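Local coordinates for cerato-platanin-like protein (Moniliophthora perniciosa, PDB 3SUK) that is of unknown function but belongs to the secreted fungal cerato-platanin family and folds as a double-psi beta barrel, at residues I67-F71 / L100-N104; I47-S51 / G87-A93. All coordinates share one frame; numbering follows the deposited sequence. Where two conformers were deposited one is given.

Interaction 1: I67-F71 / L100-N104; sequences ISFTF and LTNGN
Leu-100, Phe-71 and Phe-69 have the most surface buried where segment 67-71 of strand 64-71 meets the end of helix 94-101. Leu-100 reaches the strand with both branches. Leu-100 CD1 lies 3.5 Å from Ile-67 O, against the backbone. Its CD2 meets Ile-67 CG2, and the two side chains cross at about a right angle. The branch point, Leu-100 CG, is 3.8 Å from Phe-69 CB. With CG of Phe-69 anti to the backbone N (chi1 -172°), the ring is carried toward Leu-100 O and Thr-101 CG2. Leu-100 O comes to the ring edge, near its plane, and Thr-101 CG2 approaches obliquely, 3.8 Å from Phe-69 CD2. A water joins the two backbones, within hydrogen-bonding distance of Phe-69 O and Leu-100 O.

Phe-71 packs on the turn that follows. Phe-71 CE2 is 3.3 Å from Asn-104 ND2, and ring and amide planes stand 52° apart. Phe-71 CD2 lies 3.5 Å from Thr-101 O. Thr-101 O also accepts a hydrogen bond of 3.0 Å from Asn-104 ND2, close to the amide plane and nearly straight at 164°. The bond fixes the rotation of the amide beside the ring. Thr-101 OG1 accepts from Asn-104 N in an ST motif and is also hydrogen-bonded to Met-97 O. The turn has a Schellman motif, with Asn-102 at positive phi. An alanine at Asn-104 is likely to leave Thr-101 O without this amide donor and to open a gap beside CE2 and CZ of Phe-71.

Strand 110-118 touches both segments: Ile-67 and Leu-100 meet Val-113, while Phe-69 and Thr-101 meet Ile-111. Leu-6 of strand 4-8 also meets Ile-67 and Leu-100, and Leu-108 of helix 105-108 lies against Phe-71 and Thr-101.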
ATOM      1  N   ILE A  67      -0.167  -5.663  -7.307  1.00  6.87           N
ATOM      2  CA  ILE A  67      -1.241  -4.807  -7.818  1.00  7.70           C
ATOM      3  C   ILE A  67      -0.932  -4.508  -9.273  1.00  7.80           C
ATOM      4  O   ILE A  67       0.126  -4.108  -9.589  1.00  8.77           O
ATOM      5  CB  ILE A  67      -1.364  -3.492  -7.008  1.00  6.45           C
ATOM      6  CG1 ILE A  67      -1.620  -3.776  -5.506  1.00  9.23           C
ATOM      7  CG2 ILE A  67      -2.515  -2.635  -7.532  1.00  9.23           C
ATOM      8  CD1 ILE A  67      -1.567  -2.605  -4.658  1.00  8.16           C
ATOM      9  N   SER A  68      -1.917  -4.723 -10.135  1.00  9.02           N
ATOM     10  CA  SER A  68      -1.821  -4.587 -11.588  0.50  8.85           C
ATOM     11  C   SER A  68      -2.860  -3.628 -12.160  1.00  9.04           C
ATOM     12  O   SER A  68      -3.950  -3.552 -11.696  1.00  9.93           O
ATOM     13  CB  SER A  68      -2.053  -5.936 -12.259  0.50 10.38           C
ATOM     14  OG  SER A  68      -1.089  -6.829 -11.809  0.50  9.47           O
ATOM     15  N   PHE A  69      -2.441  -2.848 -13.140  1.00  7.79           N
ATOM     16  CA  PHE A  69      -3.308  -1.901 -13.851  1.00  8.19           C
ATOM     17  C   PHE A  69      -2.873  -1.794 -15.298  1.00  7.47           C
ATOM     18  O   PHE A  69      -1.732  -1.610 -15.560  1.00  9.01           O
ATOM     19  CB  PHE A  69      -3.276  -0.533 -13.180  1.00  9.12           C
ATOM     20  CG  PHE A  69      -4.272   0.465 -13.723  1.00  8.44           C
ATOM     21  CD1 PHE A  69      -5.629   0.266 -13.650  1.00 10.22           C
ATOM     22  CD2 PHE A  69      -3.821   1.647 -14.227  1.00  8.24           C
ATOM     23  CE1 PHE A  69      -6.503   1.210 -14.151  1.00  9.89           C
ATOM     24  CE2 PHE A  69      -4.705   2.587 -14.677  1.00 10.85           C
ATOM     25  CZ  PHE A  69      -6.028   2.344 -14.647  1.00 10.46           C
ATOM     26  N   THR A  70      -3.860  -1.818 -16.190  1.00 10.11           N
ATOM     27  CA  THR A  70      -3.635  -1.650 -17.620  1.00  9.77           C
ATOM     28  C   THR A  70      -4.051  -0.243 -18.038  1.00 10.92           C
ATOM     29  O   THR A  70      -5.136   0.150 -17.807  1.00 13.02           O
ATOM     30  CB  THR A  70      -4.433  -2.696 -18.420  1.00 10.49           C
ATOM     31  OG1 THR A  70      -4.070  -3.996 -17.965  1.00 12.01           O
ATOM     32  CG2 THR A  70      -4.105  -2.535 -19.904  1.00 14.36           C
ATOM     33  N   PHE A  71      -3.100   0.502 -18.558  1.00 10.04           N
ATOM     34  CA  PHE A  71      -3.314   1.877 -18.997  1.00 10.91           C
ATOM     35  C   PHE A  71      -2.560   2.166 -20.323  1.00 10.11           C
ATOM     36  O   PHE A  71      -1.425   1.870 -20.456  1.00 10.51           O
ATOM     37  CB  PHE A  71      -2.876   2.839 -17.879  1.00 12.30           C
ATOM     38  CG  PHE A  71      -3.143   4.289 -18.179  1.00 11.49           C
ATOM     39  CD1 PHE A  71      -4.403   4.805 -18.191  1.00 13.66           C
ATOM     40  CD2 PHE A  71      -2.101   5.110 -18.393  1.00 17.79           C
ATOM     41  CE1 PHE A  71      -4.585   6.173 -18.430  1.00 14.10           C
ATOM     42  CE2 PHE A  71      -2.281   6.438 -18.644  1.00 20.21           C
ATOM     43  CZ  PHE A  71      -3.529   6.950 -18.645  1.00 18.52           C
ATOM     44  N   LEU A 100       2.296   2.768 -11.101  1.00 12.15           N
ATOM     45  CA  LEU A 100       1.250   1.894 -11.572  1.00 11.39           C
ATOM     46  C   LEU A 100       0.626   2.392 -12.830  1.00 12.07           C
ATOM     47  O   LEU A 100       0.090   1.630 -13.559  1.00 13.72           O
ATOM     48  CB  LEU A 100       0.206   1.707 -10.485  1.00 12.98           C
ATOM     49  CG  LEU A 100      -0.726   0.538 -10.559  1.00 16.24           C
ATOM     50  CD1 LEU A 100       0.030  -0.800 -10.641  1.00 11.51           C
ATOM     51  CD2 LEU A 100      -1.567   0.529  -9.331  1.00 16.16           C
ATOM     52  N   THR A 101       0.634   3.703 -13.035  1.00 12.36           N
ATOM     53  CA  THR A 101      -0.115   4.357 -14.087  1.00 12.21           C
ATOM     54  C   THR A 101       0.750   5.164 -15.086  1.00 10.02           C
ATOM     55  O   THR A 101       0.214   5.893 -15.833  1.00 12.62           O
ATOM     56  CB  THR A 101      -1.188   5.333 -13.509  1.00 12.10           C
ATOM     57  OG1 THR A 101      -0.530   6.359 -12.760  1.00 11.92           O
ATOM     58  CG2 THR A 101      -2.155   4.654 -12.624  1.00 12.92           C
ATOM     59  N   ASN A 102       2.055   4.942 -15.089  1.00 11.63           N
ATOM     60  CA  ASN A 102       3.008   5.685 -15.903  1.00 11.77           C
ATOM     61  C   ASN A 102       2.931   7.192 -15.664  1.00 14.42           C
ATOM     62  O   ASN A 102       2.999   7.932 -16.560  1.00 17.34           O
ATOM     63  CB  ASN A 102       2.861   5.355 -17.417  1.00 12.93           C
ATOM     64  CG  ASN A 102       4.039   5.814 -18.244  1.00 14.28           C
ATOM     65  OD1 ASN A 102       5.165   5.651 -17.878  1.00 17.41           O
ATOM     66  ND2 ASN A 102       3.745   6.332 -19.397  1.00 17.99           N
ATOM     67  N   GLY A 103       2.794   7.582 -14.395  1.00 12.40           N
ATOM     68  CA  GLY A 103       2.766   8.990 -14.047  1.00 12.24           C
ATOM     69  C   GLY A 103       1.463   9.709 -14.202  1.00 11.42           C
ATOM     70  O   GLY A 103       1.481  10.879 -14.518  1.00 14.85           O
ATOM     71  N   ASN A 104       0.344   9.008 -14.023  1.00 11.97           N
ATOM     72  CA  ASN A 104      -0.982   9.536 -14.165  1.00 11.05           C
ATOM     73  C   ASN A 104      -1.865   9.511 -12.906  1.00 11.68           C
ATOM     74  O   ASN A 104      -3.047   9.503 -12.975  1.00 12.08           O
ATOM     75  CB  ASN A 104      -1.669   8.854 -15.359  1.00 12.30           C
ATOM     76  CG  ASN A 104      -1.087   9.296 -16.689  1.00 16.84           C
ATOM     77  OD1 ASN A 104      -1.493  10.297 -17.239  1.00 17.01           O
ATOM     78  ND2 ASN A 104      -0.173   8.529 -17.188  1.00 17.08           N
TER
HETATM   79  O   HOH W   1      -0.629   0.879 -16.238  1.00 11.56           O

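Interaction 2: I47-S51 / G87-A93; sequences IGASS and GNGFNVA
Strands 47-50 and 90-92 form an antiparallel backbone pairing near the centre of the chain, extended by a loop contact at one end. Ala-49 and Asn-91 are the hydrogen-bonded pair. Ala-49 N donates to Asn-91 O at 2.8 Å, and Asn-91 N returns a bond of 3.0 Å to Ala-49 O. Ala-93 N donates to Ile-47 O. Gly-48 faces Val-92 in a non-hydrogen-bonded pair with their CA atoms only 4.0 Å apart. A side chain on Gly-48 would run into Asn-91 O and Val-92 CG1.

The cerato-platanin family adopts the double-psi beta barrel, and here strand 90-92 lies between strands 47-50 and 4-8. Phe-90, Val-92 and Ser-50 point to the same face of the sheet. The Phe-90 ring has Ala-49 O at its edge, near its plane, and 3.6 Å from CD1. Ser-50 CB is 3.9 Å from Phe-90 CE1, while Ser-50 OG is hydrogen-bonded to Asp-52 N. The ring also meets Tyr-65 edge-to-face.

Ala-49 CB and Asn-91 CB touch on the other face. Past the strand, Ser-51 N donates to Gly-89 O at 3.0 Å. Ser-51 OG sits between its own backbone N and carbonyl carbon (chi1 50°), where it accepts from Gly-89 N at 2.9 Å.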
ATOM      1  N   ILE A  47       3.759   1.498  -0.582  1.00  8.23           N
ATOM      2  CA  ILE A  47       3.088   1.266   0.690  1.00  7.70           C
ATOM      3  C   ILE A  47       1.722   1.941   0.663  1.00  6.50           C
ATOM      4  O   ILE A  47       1.503   2.835  -0.121  1.00  7.59           O
ATOM      5  CB  ILE A  47       3.885   1.792   1.897  1.00  7.59           C
ATOM      6  CG1 ILE A  47       4.140   3.287   1.756  1.00  9.78           C
ATOM      7  CG2 ILE A  47       5.196   1.010   2.111  1.00  8.71           C
ATOM      8  CD1 ILE A  47       4.493   3.995   3.039  1.00 11.58           C
ATOM      9  N   GLY A  48       0.824   1.468   1.507  1.00  6.46           N
ATOM     10  CA  GLY A  48      -0.480   2.083   1.585  1.00  8.40           C
ATOM     11  C   GLY A  48      -1.420   1.455   2.588  1.00  8.48           C
ATOM     12  O   GLY A  48      -1.095   0.535   3.284  1.00  9.23           O
ATOM     13  N   ALA A  49      -2.630   1.996   2.593  1.00  8.29           N
ATOM     14  CA  ALA A  49      -3.725   1.478   3.384  1.00  9.26           C
ATOM     15  C   ALA A  49      -4.526   0.477   2.536  1.00  6.62           C
ATOM     16  O   ALA A  49      -4.531   0.628   1.326  1.00  7.24           O
ATOM     17  CB  ALA A  49      -4.619   2.629   3.839  1.00  8.32           C
ATOM     18  N   SER A  50      -5.145  -0.515   3.180  1.00  7.39           N
ATOM     19  CA  SER A  50      -6.049  -1.454   2.540  1.00  8.45           C
ATOM     20  C   SER A  50      -7.268  -1.715   3.437  1.00  7.56           C
ATOM     21  O   SER A  50      -7.166  -1.748   4.619  1.00  8.88           O
ATOM     22  CB  SER A  50      -5.339  -2.773   2.248  1.00  8.10           C
ATOM     23  OG  SER A  50      -6.233  -3.778   1.870  1.00  9.92           O
ATOM     24  N   SER A  51      -8.405  -1.934   2.810  1.00  9.44           N
ATOM     25  CA  SER A  51      -9.631  -2.353   3.496  1.00  9.12           C
ATOM     26  C   SER A  51      -9.509  -3.742   4.089  1.00 10.36           C
ATOM     27  O   SER A  51     -10.289  -4.129   4.921  1.00 10.57           O
ATOM     28  CB  SER A  51     -10.852  -2.236   2.574  1.00 10.36           C
ATOM     29  OG  SER A  51     -10.671  -2.826   1.337  1.00 10.87           O
ATOM     30  N   GLY A  87     -10.989   2.563   3.968  1.00 11.06           N
ATOM     31  CA  GLY A  87     -12.401   2.272   3.898  1.00 11.40           C
ATOM     32  C   GLY A  87     -12.803   1.420   2.712  1.00 12.26           C
ATOM     33  O   GLY A  87     -13.788   0.806   2.755  1.00 11.86           O
ATOM     34  N   ASN A  88     -12.078   1.492   1.620  1.00 11.03           N
ATOM     35  CA  ASN A  88     -12.498   0.826   0.386  1.00 12.07           C
ATOM     36  C   ASN A  88     -11.322   0.556  -0.571  1.00  9.57           C
ATOM     37  O   ASN A  88     -10.931   1.433  -1.269  1.00 12.29           O
ATOM     38  CB  ASN A  88     -13.558   1.739  -0.282  1.00 14.81           C
ATOM     39  CG  ASN A  88     -14.027   1.269  -1.606  1.00 12.98           C
ATOM     40  OD1 ASN A  88     -14.046   0.135  -1.895  1.00 16.15           O
ATOM     41  ND2 ASN A  88     -14.510   2.199  -2.377  1.00 17.58           N
ATOM     42  N   GLY A  89     -10.864  -0.669  -0.645  1.00  9.64           N
ATOM     43  CA  GLY A  89      -9.666  -0.989  -1.414  1.00 10.12           C
ATOM     44  C   GLY A  89      -8.373  -0.366  -0.885  1.00  7.52           C
ATOM     45  O   GLY A  89      -8.143  -0.399   0.289  1.00  8.85           O
ATOM     46  N   PHE A  90      -7.589   0.211  -1.778  1.00  8.53           N
ATOM     47  CA  PHE A  90      -6.266   0.722  -1.402  1.00  7.91           C
ATOM     48  C   PHE A  90      -6.180   2.243  -1.441  1.00  7.92           C
ATOM     49  O   PHE A  90      -6.638   2.870  -2.363  1.00  8.12           O
ATOM     50  CB  PHE A  90      -5.156   0.217  -2.364  1.00  8.29           C
ATOM     51  CG  PHE A  90      -4.904  -1.262  -2.333  1.00  8.67           C
ATOM     52  CD1 PHE A  90      -4.119  -1.795  -1.354  1.00  8.98           C
ATOM     53  CD2 PHE A  90      -5.362  -2.093  -3.352  1.00  9.54           C
ATOM     54  CE1 PHE A  90      -3.871  -3.124  -1.330  1.00  8.59           C
ATOM     55  CE2 PHE A  90      -5.111  -3.446  -3.315  1.00 11.20           C
ATOM     56  CZ  PHE A  90      -4.331  -3.928  -2.298  1.00 10.26           C
ATOM     57  N   ASN A  91      -5.541   2.805  -0.434  1.00  7.93           N
ATOM     58  CA  ASN A  91      -5.056   4.169  -0.502  1.00  8.77           C
ATOM     59  C   ASN A  91      -3.521   4.132  -0.411  1.00  7.83           C
ATOM     60  O   ASN A  91      -2.984   3.854   0.587  1.00  9.70           O
ATOM     61  CB  ASN A  91      -5.560   5.024   0.669  1.00  9.71           C
ATOM     62  CG  ASN A  91      -7.052   4.933   0.914  1.00 10.93           C
ATOM     63  OD1 ASN A  91      -7.847   4.698   0.057  1.00 13.82           O
ATOM     64  ND2 ASN A  91      -7.397   5.138   2.142  1.00 12.93           N
ATOM     65  N   VAL A  92      -2.872   4.476  -1.510  1.00  7.51           N
ATOM     66  CA  VAL A  92      -1.424   4.298  -1.634  1.00  7.88           C
ATOM     67  C   VAL A  92      -0.648   5.595  -1.791  1.00  7.50           C
ATOM     68  O   VAL A  92      -1.185   6.592  -2.061  1.00  7.74           O
ATOM     69  CB  VAL A  92      -1.054   3.300  -2.797  1.00  6.81           C
ATOM     70  CG1 VAL A  92      -1.833   1.967  -2.592  1.00  8.92           C
ATOM     71  CG2 VAL A  92      -1.291   3.926  -4.189  1.00  8.87           C
ATOM     72  N   ALA A  93       0.664   5.518  -1.627  1.00  7.30           N
ATOM     73  CA  ALA A  93       1.480   6.713  -1.849  1.00  7.69           C
ATOM     74  C   ALA A  93       1.265   7.155  -3.299  1.00  7.64           C
ATOM     75  O   ALA A  93       1.147   6.362  -4.178  1.00  7.83           O
ATOM     76  CB  ALA A  93       2.952   6.397  -1.590  1.00  7.36           C
TER

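Overall arrangement
Both interactions reach the same sheet, and their centres lie 15 Å apart. Interaction 2 is nearer the centre of the chain, although its 87-89 loop comes to the surface. Both are partly buried; interaction 1 lies further out, yet no touching residue there is exposed. Their chemistry differs: interaction 2 is a strand pairing held mainly by backbone bonds, with one to a serine side chain, whereas interaction 1 is side-chain packing of a helix end on a strand, with a water between the backbones. The chain links them, since strand 90-92 leads into helix 94-101. They also touch, with Ile-67 CD1 3.9 Å from Phe-90 CZ. Leu-6 of strand 4-8 packs against residues of both.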